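Local atomic coordinates of aminofutalosine deaminase (Helicobacter pylori, PDB entry 7LKK), a protein that catalyses the hydrolytic deamination of aminofutalosine in the menaquinone pathway, acting as a metal-dependent amidohydrolase with iron(III) in its active site. Residues L72-N77 / L415-K420; Q119-A124 / I334-L339; A124-G129 / S149-V154; K186-L191 / L372-G377. One frame throughout, in Å; residues are numbered along the deposited sequence. Where two conformers were deposited one is given.

Contact 1: L72-N77 / L415-K420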
loop_
_atom_site.group_PDB
_atom_site.type_symbol
_atom_site.label_atom_id
_atom_site.label_comp_id
_atom_site.label_asym_id
_atom_site.label_seq_id
_atom_site.Cartn_x
_atom_site.Cartn_y
_atom_site.Cartn_z
ATOM N N LEU A 72 -15.745 8.200 14.761
ATOM C CA LEU A 72 -16.001 8.692 13.416
ATOM C C LEU A 72 -17.178 7.913 12.843
ATOM O O LEU A 72 -17.588 6.890 13.407
ATOM C CB LEU A 72 -14.752 8.555 12.525
ATOM C CG LEU A 72 -14.464 7.205 11.861
ATOM C CD1 LEU A 72 -13.540 7.393 10.666
ATOM C CD2 LEU A 72 -13.855 6.224 12.852
ATOM N N PRO A 73 -17.772 8.389 11.749
ATOM C CA PRO A 73 -18.857 7.622 11.125
ATOM C C PRO A 73 -18.348 6.293 10.590
ATOM O O PRO A 73 -17.199 6.173 10.161
ATOM C CB PRO A 73 -19.332 8.533 9.987
ATOM C CG PRO A 73 -18.831 9.883 10.329
ATOM C CD PRO A 73 -17.557 9.679 11.073
ATOM N N ALA A 74 -19.221 5.289 10.618
ATOM C CA ALA A 74 -18.930 4.047 9.917
ATOM C C ALA A 74 -18.661 4.332 8.444
ATOM O O ALA A 74 -19.226 5.254 7.850
ATOM C CB ALA A 74 -20.087 3.058 10.065
ATOM N N PHE A 75 -17.777 3.533 7.855
ATOM C CA PHE A 75 -17.382 3.762 6.476
ATOM C C PHE A 75 -18.484 3.333 5.516
ATOM O O PHE A 75 -19.369 2.540 5.849
ATOM C CB PHE A 75 -16.102 2.999 6.145
ATOM C CG PHE A 75 -14.878 3.537 6.826
ATOM C CD1 PHE A 75 -14.611 4.895 6.832
ATOM C CD2 PHE A 75 -13.990 2.679 7.453
ATOM C CE1 PHE A 75 -13.483 5.390 7.458
ATOM C CE2 PHE A 75 -12.859 3.165 8.080
ATOM C CZ PHE A 75 -12.607 4.524 8.083
ATOM N N ILE A 76 -18.418 3.876 4.305
ATOM C CA ILE A 76 -19.242 3.439 3.187
ATOM C C ILE A 76 -18.301 2.939 2.100
ATOM O O ILE A 76 -17.399 3.669 1.669
ATOM C CB ILE A 76 -20.145 4.564 2.658
ATOM C CG1 ILE A 76 -21.230 4.915 3.683
ATOM C CG2 ILE A 76 -20.783 4.153 1.338
ATOM C CD1 ILE A 76 -20.843 6.023 4.637
ATOM N N ASN A 77 -18.494 1.693 1.674
ATOM C CA ASN A 77 -17.723 1.087 0.590
ATOM C C ASN A 77 -18.666 0.989 -0.605
ATOM O O ASN A 77 -19.452 0.045 -0.709
ATOM C CB ASN A 77 -17.169 -0.275 1.002
ATOM C CG ASN A 77 -16.189 -0.838 -0.012
ATOM O OD1 ASN A 77 -15.827 -0.170 -0.981
ATOM N ND2 ASN A 77 -15.755 -2.074 0.206
ATOM N N LEU A 415 -18.259 -0.966 16.850
ATOM C CA LEU A 415 -19.048 -0.651 15.668
ATOM C C LEU A 415 -20.511 -0.626 16.072
ATOM O O LEU A 415 -21.034 -1.624 16.578
ATOM C CB LEU A 415 -18.809 -1.668 14.546
ATOM C CG LEU A 415 -19.555 -1.400 13.237
ATOM C CD1 LEU A 415 -19.193 -0.032 12.676
ATOM C CD2 LEU A 415 -19.272 -2.493 12.217
ATOM N N PHE A 416 -21.159 0.516 15.868
ATOM C CA PHE A 416 -22.591 0.670 16.081
ATOM C C PHE A 416 -23.252 0.931 14.736
ATOM O O PHE A 416 -22.806 1.804 13.985
ATOM C CB PHE A 416 -22.896 1.819 17.045
ATOM C CG PHE A 416 -22.323 1.632 18.422
ATOM C CD1 PHE A 416 -21.037 2.054 18.714
ATOM C CD2 PHE A 416 -23.075 1.049 19.428
ATOM C CE1 PHE A 416 -20.508 1.889 19.980
ATOM C CE2 PHE A 416 -22.553 0.880 20.696
ATOM C CZ PHE A 416 -21.267 1.300 20.972
ATOM N N LEU A 417 -24.301 0.171 14.433
ATOM C CA LEU A 417 -25.056 0.330 13.196
ATOM C C LEU A 417 -26.521 0.502 13.554
ATOM O O LEU A 417 -27.115 -0.378 14.186
ATOM C CB LEU A 417 -24.856 -0.868 12.265
ATOM C CG LEU A 417 -23.442 -1.016 11.699
ATOM C CD1 LEU A 417 -23.355 -2.190 10.732
ATOM C CD2 LEU A 417 -22.990 0.273 11.029
ATOM N N GLY A 418 -27.101 1.627 13.147
ATOM C CA GLY A 418 -28.438 1.970 13.600
ATOM C C GLY A 418 -28.563 2.027 15.105
ATOM O O GLY A 418 -29.631 1.724 15.645
ATOM N N GLY A 419 -27.489 2.401 15.803
ATOM C CA GLY A 419 -27.499 2.486 17.246
ATOM C C GLY A 419 -27.280 1.183 17.981
ATOM O O GLY A 419 -27.129 1.205 19.209
ATOM N N LYS A 420 -27.262 0.051 17.285
ATOM C CA LYS A 420 -27.043 -1.247 17.906
ATOM C C LYS A 420 -25.574 -1.633 17.800
ATOM O O LYS A 420 -24.954 -1.470 16.745
ATOM C CB LYS A 420 -27.915 -2.320 17.249
ATOM C CG LYS A 420 -29.388 -1.956 17.175
ATOM C CD LYS A 420 -30.216 -3.095 16.600
ATOM C CE LYS A 420 -31.686 -2.719 16.512
ATOM N NZ LYS A 420 -32.532 -3.866 16.078
#
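The methyl carbon of Ala74 fits against the ends of two leucines, and this small cluster is the whole of the contact between 72-77 and 415-420. Ala74 CB lies 4.1 Å from Leu415 CD1 and the same 4.1 Å from Leu417 CD2, so a single methyl meets one branch tip from each of two residues on the same face of strand 414-417. The leucines get there by different routes. In Leu415, CG stands anti to the backbone N (chi1 -178°); in Leu417 it stands anti to the carbonyl carbon (chi1 -67°), and each chain thereby carries one methyl inward to Ala74. The backbones keep well apart, with 7.4 Å from Ala74 CA to Leu415 CA. Strand 387-391 fills the separation, pairing antiparallel with both 69-80, near its break at Ala74, and 414-417; its Ser388 touches the side chains of Ala74 and Leu415. The two later strands lie outside the parallel barrel series, consistent with the small beta domain that accompanies the barrel in amidohydrolases. Phe416, also buried, makes a T-shaped stack with Phe41.

The open side begins beyond Leu417, in a type I' turn whose central residues, Gly418 and Gly419, are partly exposed and have positive phi. Leu417 N to Lys420 O at 2.9 Å and Lys420 N to Leu417 O at 3.1 Å close this tight hairpin, from which the exposed side chain of Lys420 projects. No hydrogen bond joins the two segments; the purely apolar chemistry implies shape-fitting rather than directional bonding, with backbone pairing supplied by strand 387-391.

Contact 2: Q119-A124 / I334-L339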
loop_
_atom_site.group_PDB
_atom_site.type_symbol
_atom_site.label_atom_id
_atom_site.label_comp_id
_atom_site.label_asym_id
_atom_site.label_seq_id
_atom_site.Cartn_x
_atom_site.Cartn_y
_atom_site.Cartn_z
ATOM N N GLN A 119 -18.955 -14.653 3.210
ATOM C CA GLN A 119 -19.039 -14.386 4.643
ATOM C C GLN A 119 -17.743 -13.783 5.169
ATOM O O GLN A 119 -17.769 -12.838 5.966
ATOM C CB GLN A 119 -19.361 -15.672 5.401
ATOM C CG GLN A 119 -20.794 -16.150 5.275
ATOM C CD GLN A 119 -20.963 -17.585 5.733
ATOM O OE1 GLN A 119 -20.283 -18.039 6.655
ATOM N NE2 GLN A 119 -21.872 -18.310 5.091
ATOM N N ASN A 120 -16.598 -14.324 4.740
ATOM C CA ASN A 120 -15.311 -13.731 5.099
ATOM C C ASN A 120 -15.191 -12.304 4.578
ATOM O O ASN A 120 -14.661 -11.426 5.271
ATOM C CB ASN A 120 -14.169 -14.590 4.558
ATOM C CG ASN A 120 -14.012 -15.893 5.312
ATOM O OD1 ASN A 120 -14.467 -16.026 6.447
ATOM N ND2 ASN A 120 -13.364 -16.865 4.681
ATOM N N ALA A 121 -15.686 -12.052 3.360
ATOM C CA ALA A 121 -15.650 -10.704 2.803
ATOM C C ALA A 121 -16.515 -9.758 3.619
ATOM O O ALA A 121 -16.133 -8.611 3.876
ATOM C CB ALA A 121 -16.118 -10.726 1.348
ATOM N N ILE A 122 -17.691 -10.228 4.031
ATOM C CA ILE A 122 -18.576 -9.403 4.839
ATOM C C ILE A 122 -17.884 -9.068 6.135
ATOM O O ILE A 122 -17.994 -7.948 6.671
ATOM C CB ILE A 122 -19.898 -10.145 5.113
ATOM C CG1 ILE A 122 -20.797 -10.101 3.892
ATOM C CG2 ILE A 122 -20.606 -9.581 6.359
ATOM C CD1 ILE A 122 -21.932 -11.071 3.955
ATOM N N MET A 123 -17.194 -10.061 6.699
ATOM C CA MET A 123 -16.732 -9.783 8.034
ATOM C C MET A 123 -15.532 -8.842 7.982
ATOM O O MET A 123 -15.305 -8.071 8.921
ATOM C CB MET A 123 -16.394 -11.065 8.798
ATOM C CG MET A 123 -17.421 -11.396 9.918
ATOM S SD MET A 123 -16.656 -12.640 11.035
ATOM C CE MET A 123 -16.382 -14.171 10.163
ATOM N N ALA A 124 -14.737 -8.950 6.914
ATOM C CA ALA A 124 -13.638 -8.022 6.633
ATOM C C ALA A 124 -14.127 -6.575 6.513
ATOM O O ALA A 124 -13.427 -5.638 6.925
ATOM C CB ALA A 124 -12.925 -8.407 5.326
ATOM N N ILE A 334 -6.355 -7.420 -3.340
ATOM C CA ILE A 334 -5.860 -8.417 -2.396
ATOM C C ILE A 334 -6.533 -8.319 -1.039
ATOM O O ILE A 334 -6.397 -9.250 -0.230
ATOM C CB ILE A 334 -4.328 -8.330 -2.226
ATOM C CG1 ILE A 334 -3.934 -6.973 -1.643
ATOM C CG2 ILE A 334 -3.624 -8.580 -3.551
ATOM C CD1 ILE A 334 -2.455 -6.849 -1.322
ATOM N N SER A 335 -7.254 -7.234 -0.762
ATOM C CA SER A 335 -7.903 -7.055 0.526
ATOM C C SER A 335 -9.194 -6.274 0.333
ATOM O O SER A 335 -9.280 -5.390 -0.523
ATOM C CB SER A 335 -6.986 -6.327 1.515
ATOM O OG SER A 335 -7.705 -5.917 2.663
ATOM N N LEU A 336 -10.198 -6.608 1.141
ATOM C CA LEU A 336 -11.455 -5.872 1.159
ATOM C C LEU A 336 -11.568 -4.953 2.366
ATOM O O LEU A 336 -12.622 -4.344 2.576
ATOM C CB LEU A 336 -12.642 -6.836 1.116
ATOM C CG LEU A 336 -12.851 -7.572 -0.211
ATOM C CD1 LEU A 336 -14.249 -8.164 -0.278
ATOM C CD2 LEU A 336 -12.603 -6.649 -1.394
ATOM N N SER A 337 -10.511 -4.843 3.165
ATOM C CA SER A 337 -10.454 -3.818 4.197
ATOM C C SER A 337 -10.416 -2.444 3.541
ATOM O O SER A 337 -9.505 -2.154 2.759
ATOM C CB SER A 337 -9.228 -4.025 5.081
ATOM O OG SER A 337 -8.929 -2.850 5.815
ATOM N N LEU A 338 -11.407 -1.602 3.844
ATOM C CA LEU A 338 -11.394 -0.252 3.291
ATOM C C LEU A 338 -10.209 0.545 3.815
ATOM O O LEU A 338 -9.701 1.431 3.119
ATOM C CB LEU A 338 -12.707 0.470 3.600
ATOM C CG LEU A 338 -12.926 1.775 2.824
ATOM C CD1 LEU A 338 -12.825 1.543 1.324
ATOM C CD2 LEU A 338 -14.260 2.413 3.174
ATOM N N LEU A 339 -9.743 0.235 5.027
ATOM C CA LEU A 339 -8.564 0.910 5.562
ATOM C C LEU A 339 -7.321 0.586 4.739
ATOM O O LEU A 339 -6.487 1.466 4.495
ATOM C CB LEU A 339 -8.362 0.522 7.026
ATOM C CG LEU A 339 -9.431 1.048 7.988
ATOM C CD1 LEU A 339 -9.369 0.324 9.323
ATOM C CD2 LEU A 339 -9.284 2.546 8.184
#
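At the N-capped start of helix 338-348, the turn leading into the helix meets helix 115-127 through Leu336 and Ala121. The touching atoms are Leu336 CD1 and Ala121 CB, 3.6 Å apart, a close methyl-to-methyl approach. CG of Leu336 lies beside its own backbone N (chi1 -70°), which sends the branched end toward the helix; Phe82 and Leu330 pack nearby. One turn along, Ala124 also points at the incoming chain and is well covered by it, though the nearest approach, Ala124 O to Ser337 CA, is 4.4 Å.

Two serines shape the turn. Ser335 OG accepts the backbone N-H of Ser337 at 3.0 Å (153° at the hydrogen), forming an ST turn, and is also hydrogen-bonded to Asp340 OD2. Ser337 is the N-cap: its OG caps Asp340 N and also pairs with Ser128 OG, just past the C-terminal end of helix 115-127, adding a polar tie beside the apolar one. Ile334, at the outer end, packs on Arg343 of the second subunit.

The side chain of Leu336 lies about 7 Å from that of the iron ligand Asp328, near the metal site without touching it, in the loop after the last barrel strand, which in amidohydrolases carries the aspartate ligand at its end.

Contact 3: A124-G129 / S149-V154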
loop_
_atom_site.group_PDB
_atom_site.type_symbol
_atom_site.label_atom_id
_atom_site.label_comp_id
_atom_site.label_asym_id
_atom_site.label_seq_id
_atom_site.Cartn_x
_atom_site.Cartn_y
_atom_site.Cartn_z
ATOM N N ALA A 124 -14.737 -8.950 6.914
ATOM C CA ALA A 124 -13.638 -8.022 6.633
ATOM C C ALA A 124 -14.127 -6.575 6.513
ATOM O O ALA A 124 -13.427 -5.638 6.925
ATOM C CB ALA A 124 -12.925 -8.407 5.326
ATOM N N GLN A 125 -15.305 -6.368 5.915
ATOM C CA GLN A 125 -15.910 -5.034 5.878
ATOM C C GLN A 125 -16.186 -4.523 7.289
ATOM O O GLN A 125 -15.718 -3.448 7.688
ATOM C CB GLN A 125 -17.208 -5.070 5.063
ATOM C CG GLN A 125 -17.032 -5.529 3.626
ATOM C CD GLN A 125 -16.222 -4.547 2.809
ATOM O OE1 GLN A 125 -16.747 -3.539 2.328
ATOM N NE2 GLN A 125 -14.941 -4.836 2.640
ATOM N N LEU A 126 -16.938 -5.304 8.068
ATOM C CA LEU A 126 -17.363 -4.863 9.393
ATOM C C LEU A 126 -16.172 -4.574 10.299
ATOM O O LEU A 126 -16.139 -3.549 10.988
ATOM C CB LEU A 126 -18.275 -5.916 10.020
ATOM C CG LEU A 126 -19.644 -6.090 9.361
ATOM C CD1 LEU A 126 -20.240 -7.439 9.729
ATOM C CD2 LEU A 126 -20.577 -4.959 9.762
ATOM N N LYS A 127 -15.178 -5.465 10.312
ATOM C CA LYS A 127 -14.014 -5.232 11.159
ATOM C C LYS A 127 -13.171 -4.064 10.669
ATOM O O LYS A 127 -12.424 -3.480 11.461
ATOM C CB LYS A 127 -13.154 -6.490 11.247
ATOM C CG LYS A 127 -13.687 -7.545 12.207
ATOM C CD LYS A 127 -13.001 -8.899 12.014
ATOM C CE LYS A 127 -11.731 -8.794 11.180
ATOM N NZ LYS A 127 -11.971 -9.108 9.743
ATOM N N SER A 128 -13.283 -3.707 9.391
ATOM C CA SER A 128 -12.610 -2.537 8.844
ATOM C C SER A 128 -13.345 -1.237 9.140
ATOM O O SER A 128 -12.875 -0.172 8.726
ATOM C CB SER A 128 -12.439 -2.695 7.328
ATOM O OG SER A 128 -11.740 -1.597 6.770
ATOM N N GLY A 129 -14.481 -1.297 9.831
ATOM C CA GLY A 129 -15.275 -0.121 10.118
ATOM C C GLY A 129 -16.321 0.220 9.080
ATOM O O GLY A 129 -16.935 1.290 9.173
ATOM N N SER A 149 -26.715 -10.039 7.450
ATOM C CA SER A 149 -25.633 -9.289 8.062
ATOM C C SER A 149 -26.163 -7.957 8.571
ATOM O O SER A 149 -27.214 -7.485 8.132
ATOM C CB SER A 149 -24.511 -9.059 7.050
ATOM O OG SER A 149 -24.806 -7.964 6.203
ATOM N N PRO A 150 -25.470 -7.324 9.525
ATOM C CA PRO A 150 -25.898 -5.994 9.982
ATOM C C PRO A 150 -25.556 -4.867 9.020
ATOM O O PRO A 150 -25.882 -3.712 9.310
ATOM C CB PRO A 150 -25.145 -5.827 11.311
ATOM C CG PRO A 150 -23.954 -6.695 11.182
ATOM C CD PRO A 150 -24.367 -7.867 10.336
ATOM N N LEU A 151 -24.928 -5.170 7.886
ATOM C CA LEU A 151 -24.530 -4.143 6.934
ATOM C C LEU A 151 -25.738 -3.498 6.265
ATOM O O LEU A 151 -26.727 -4.168 5.949
ATOM C CB LEU A 151 -23.619 -4.743 5.861
ATOM C CG LEU A 151 -22.152 -4.984 6.206
ATOM C CD1 LEU A 151 -21.495 -5.847 5.137
ATOM C CD2 LEU A 151 -21.418 -3.663 6.356
ATOM N N ASN A 152 -25.659 -2.186 6.057
ATOM C CA ASN A 152 -26.542 -1.527 5.104
ATOM C C ASN A 152 -26.086 -1.874 3.692
ATOM O O ASN A 152 -24.905 -1.735 3.362
ATOM C CB ASN A 152 -26.531 -0.013 5.304
ATOM C CG ASN A 152 -26.912 0.397 6.712
ATOM O OD1 ASN A 152 -27.988 0.054 7.203
ATOM N ND2 ASN A 152 -26.027 1.140 7.370
ATOM N N ALA A 153 -27.012 -2.341 2.860
ATOM C CA ALA A 153 -26.660 -2.843 1.540
ATOM C C ALA A 153 -27.478 -2.144 0.466
ATOM O O ALA A 153 -28.710 -2.106 0.543
ATOM C CB ALA A 153 -26.868 -4.358 1.454
ATOM N N VAL A 154 -26.787 -1.589 -0.525
ATOM C CA VAL A 154 -27.392 -1.159 -1.779
ATOM C C VAL A 154 -26.879 -2.106 -2.856
ATOM O O VAL A 154 -25.713 -2.025 -3.263
ATOM C CB VAL A 154 -27.057 0.299 -2.117
ATOM C CG1 VAL A 154 -27.681 0.688 -3.450
ATOM C CG2 VAL A 154 -27.539 1.223 -1.011
#
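Leu126 is covered most by this contact, and it spreads its isobutyl group over Leu151 and Pro150 together. Its CD2 approaches Leu151 CD2 to 3.7 Å and Leu151 CG to 3.9 Å, the two leucine chains passing at a slant. Both branches of Leu126 then share the proline: CD1 and CD2 each come within 4.1 Å of Pro150 CG, so the tip of the ring sits against the fork. In Leu126 and in Leu151 alike CG lies anti to the carbonyl carbon (chi1 -68° and -79°), an orientation that brings the two forks together from opposing backbones.

Both segments belong to the TIM-barrel fold of the amidohydrolases. Helix 115-127 packs outside the strands and is closed by a Schellman motif in which Gly129 leaves the helical conformation, with phi 90° and Gly129 N bonded to Leu126 O at 3.0 Å; the chain then enters strand 130-137, whose parallel neighbour 152-159 begins just after Leu151.

Leu151 also reaches the helix at Gln125, where CD1 lies 4.4 Å from Gln125 CB. The aliphatic base of the glutamine is what touches Leu151; its OE1 accepts a hydrogen bond from Asn77 ND2 on strand 69-80. On their remaining sides Leu126 packs on Leu415 and Leu417, while Pro150 touches Leu417 and, near the C-terminus, Val422.

Contact 4: K186-L191 / L372-G377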
loop_
_atom_site.group_PDB
_atom_site.type_symbol
_atom_site.label_atom_id
_atom_site.label_comp_id
_atom_site.label_asym_id
_atom_site.label_seq_id
_atom_site.Cartn_x
_atom_site.Cartn_y
_atom_site.Cartn_z
ATOM N N LYS A 186 -32.701 -2.310 5.513
ATOM C CA LYS A 186 -31.267 -2.492 5.340
ATOM C C LYS A 186 -30.858 -2.818 3.910
ATOM O O LYS A 186 -29.656 -2.852 3.624
ATOM C CB LYS A 186 -30.751 -3.600 6.270
ATOM C CG LYS A 186 -30.785 -3.240 7.745
ATOM C CD LYS A 186 -29.640 -3.897 8.495
ATOM C CE LYS A 186 -29.851 -5.398 8.616
ATOM N NZ LYS A 186 -30.841 -5.729 9.676
ATOM N N LEU A 187 -31.809 -3.066 3.011
ATOM C CA LEU A 187 -31.501 -3.459 1.641
ATOM C C LEU A 187 -32.238 -2.542 0.679
ATOM O O LEU A 187 -33.473 -2.490 0.688
ATOM C CB LEU A 187 -31.883 -4.919 1.381
ATOM C CG LEU A 187 -31.529 -5.421 -0.021
ATOM C CD1 LEU A 187 -30.076 -5.118 -0.327
ATOM C CD2 LEU A 187 -31.811 -6.909 -0.169
ATOM N N LYS A 188 -31.481 -1.826 -0.147
ATOM C CA LYS A 188 -32.021 -1.014 -1.227
ATOM C C LYS A 188 -31.634 -1.640 -2.558
ATOM O O LYS A 188 -30.465 -1.978 -2.772
ATOM C CB LYS A 188 -31.507 0.427 -1.146
ATOM C CG LYS A 188 -31.875 1.284 -2.349
ATOM C CD LYS A 188 -31.868 2.770 -2.012
ATOM C CE LYS A 188 -30.526 3.207 -1.449
ATOM N NZ LYS A 188 -30.521 4.644 -1.049
ATOM N N ALA A 189 -32.611 -1.803 -3.443
ATOM C CA ALA A 189 -32.361 -2.371 -4.759
ATOM C C ALA A 189 -31.959 -1.276 -5.737
ATOM O O ALA A 189 -32.557 -0.197 -5.762
ATOM C CB ALA A 189 -33.596 -3.111 -5.276
ATOM N N ALA A 190 -30.943 -1.566 -6.546
ATOM C CA ALA A 190 -30.433 -0.628 -7.533
ATOM C C ALA A 190 -30.026 -1.408 -8.776
ATOM O O ALA A 190 -30.098 -2.639 -8.811
ATOM C CB ALA A 190 -29.266 0.191 -6.970
ATOM N N LEU A 191 -29.594 -0.681 -9.804
ATOM C CA LEU A 191 -29.293 -1.262 -11.102
ATOM C C LEU A 191 -27.953 -0.746 -11.602
ATOM O O LEU A 191 -27.490 0.329 -11.209
ATOM C CB LEU A 191 -30.393 -0.944 -12.124
ATOM C CG LEU A 191 -31.717 -1.674 -11.898
ATOM C CD1 LEU A 191 -32.876 -0.896 -12.497
ATOM C CD2 LEU A 191 -31.648 -3.076 -12.480
ATOM N N LEU A 372 -24.561 6.754 -2.384
ATOM C CA LEU A 372 -25.543 5.702 -2.176
ATOM C C LEU A 372 -26.881 6.228 -1.653
ATOM O O LEU A 372 -27.764 5.428 -1.337
ATOM C CB LEU A 372 -24.971 4.642 -1.220
ATOM C CG LEU A 372 -24.186 3.469 -1.849
ATOM C CD1 LEU A 372 -23.205 3.905 -2.940
ATOM C CD2 LEU A 372 -23.470 2.637 -0.798
ATOM N N ALA A 373 -27.042 7.551 -1.516
ATOM C CA ALA A 373 -28.285 8.154 -1.009
ATOM C C ALA A 373 -28.665 7.547 0.342
ATOM O O ALA A 373 -29.816 7.165 0.590
ATOM C CB ALA A 373 -29.432 8.015 -2.010
ATOM N N LEU A 374 -27.668 7.464 1.215
ATOM C CA LEU A 374 -27.745 6.900 2.557
ATOM C C LEU A 374 -27.726 8.032 3.574
ATOM O O LEU A 374 -27.060 9.041 3.344
ATOM C CB LEU A 374 -26.488 6.008 2.748
ATOM C CG LEU A 374 -26.504 4.490 2.517
ATOM C CD1 LEU A 374 -27.006 3.604 3.643
ATOM C CD2 LEU A 374 -27.521 4.345 1.321
ATOM N N ASN A 375 -28.419 7.873 4.713
ATOM C CA ASN A 375 -28.502 8.953 5.718
ATOM C C ASN A 375 -27.439 8.765 6.804
ATOM O O ASN A 375 -27.717 8.682 8.003
ATOM C CB ASN A 375 -29.898 9.042 6.337
ATOM C CG ASN A 375 -30.051 10.228 7.262
ATOM O OD1 ASN A 375 -29.497 11.293 7.018
ATOM N ND2 ASN A 375 -30.834 10.054 8.325
ATOM N N ASN A 376 -26.192 8.707 6.362
ATOM C CA ASN A 376 -25.090 8.459 7.276
ATOM C C ASN A 376 -23.832 9.089 6.691
ATOM O O ASN A 376 -23.906 10.050 5.918
ATOM C CB ASN A 376 -24.956 6.947 7.531
ATOM C CG ASN A 376 -24.712 6.152 6.253
ATOM O OD1 ASN A 376 -24.479 6.713 5.182
ATOM N ND2 ASN A 376 -24.764 4.833 6.370
ATOM N N GLY A 377 -22.676 8.556 7.078
ATOM C CA GLY A 377 -21.399 9.048 6.614
ATOM C C GLY A 377 -20.926 10.320 7.270
ATOM O O GLY A 377 -19.887 10.852 6.865
HETATM O O HOH W 1 -31.445 4.767 1.295
#
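Lys188 reaches from its strand to the backbone carbonyls where the chain leaves helix 366-371. Its ammonium group donates to Leu372 O, with NZ and that oxygen 2.9 Å apart, although the oxygen is crowded in the model and its place is less certain. Ala373 O stands 3.1 Å from Lys188 NZ. A water beside the amine also donates to Ala373 O at 3.0 Å, giving the carbonyl a solvent partner; the short separation of this water from NZ makes that leg doubtful. The methyl Ala373 CB borders the amine at 3.7 Å from Lys188 NZ.

The lysine chain leaves the strand with CG anti to the backbone N (chi1 172°) and then bends at chi3 (56°), which directs NZ to the carbonyls. Those carbonyls are presented by a Schellman motif, Ala373 being the residue with positive phi after the helix. A positive group at such a C-terminal end would probably be favoured by the helix dipole.

Further out, Leu372 is seated on Ile76 and Ala78 of strand 69-80, and Asn376 ND2 bonds Ser132 OG and Asp386 OD2. Lys188 itself packs on Val154 and Glu183, its backbone bonded to Ala153 and Val155 in strand 152-159. The loop crosses near the starts of strands 130-137, 152-159 and 187-193 and against the later part of strand 69-80, while Ala189 and Leu191 turn their side chains to helix 166-180.

Overall arrangement
All four contacts lie within the amidohydrolase part of the chain; contacts 2, 3 and 4 belong to the barrel and its loops, while contact 1 ties strand 69-80 to strands outside the parallel series. Contact 1 encloses the others in sequence; contact 3 lies within the span of contact 2 and precedes contact 4, whereas contacts 2 and 4 interleave. Centres of contacts 1 and 3 are about 8 Å apart, those of 2 and 3, which share helix 115-127, about 9 Å. Contacts 3 and 4 meet along strands 152-159 and 187-193. Contacts 2 and 4 do not touch. Strand 69-80 supplies part of contact 1, touches the other three and carries the iron ligand His79, linking these contacts to the metal site.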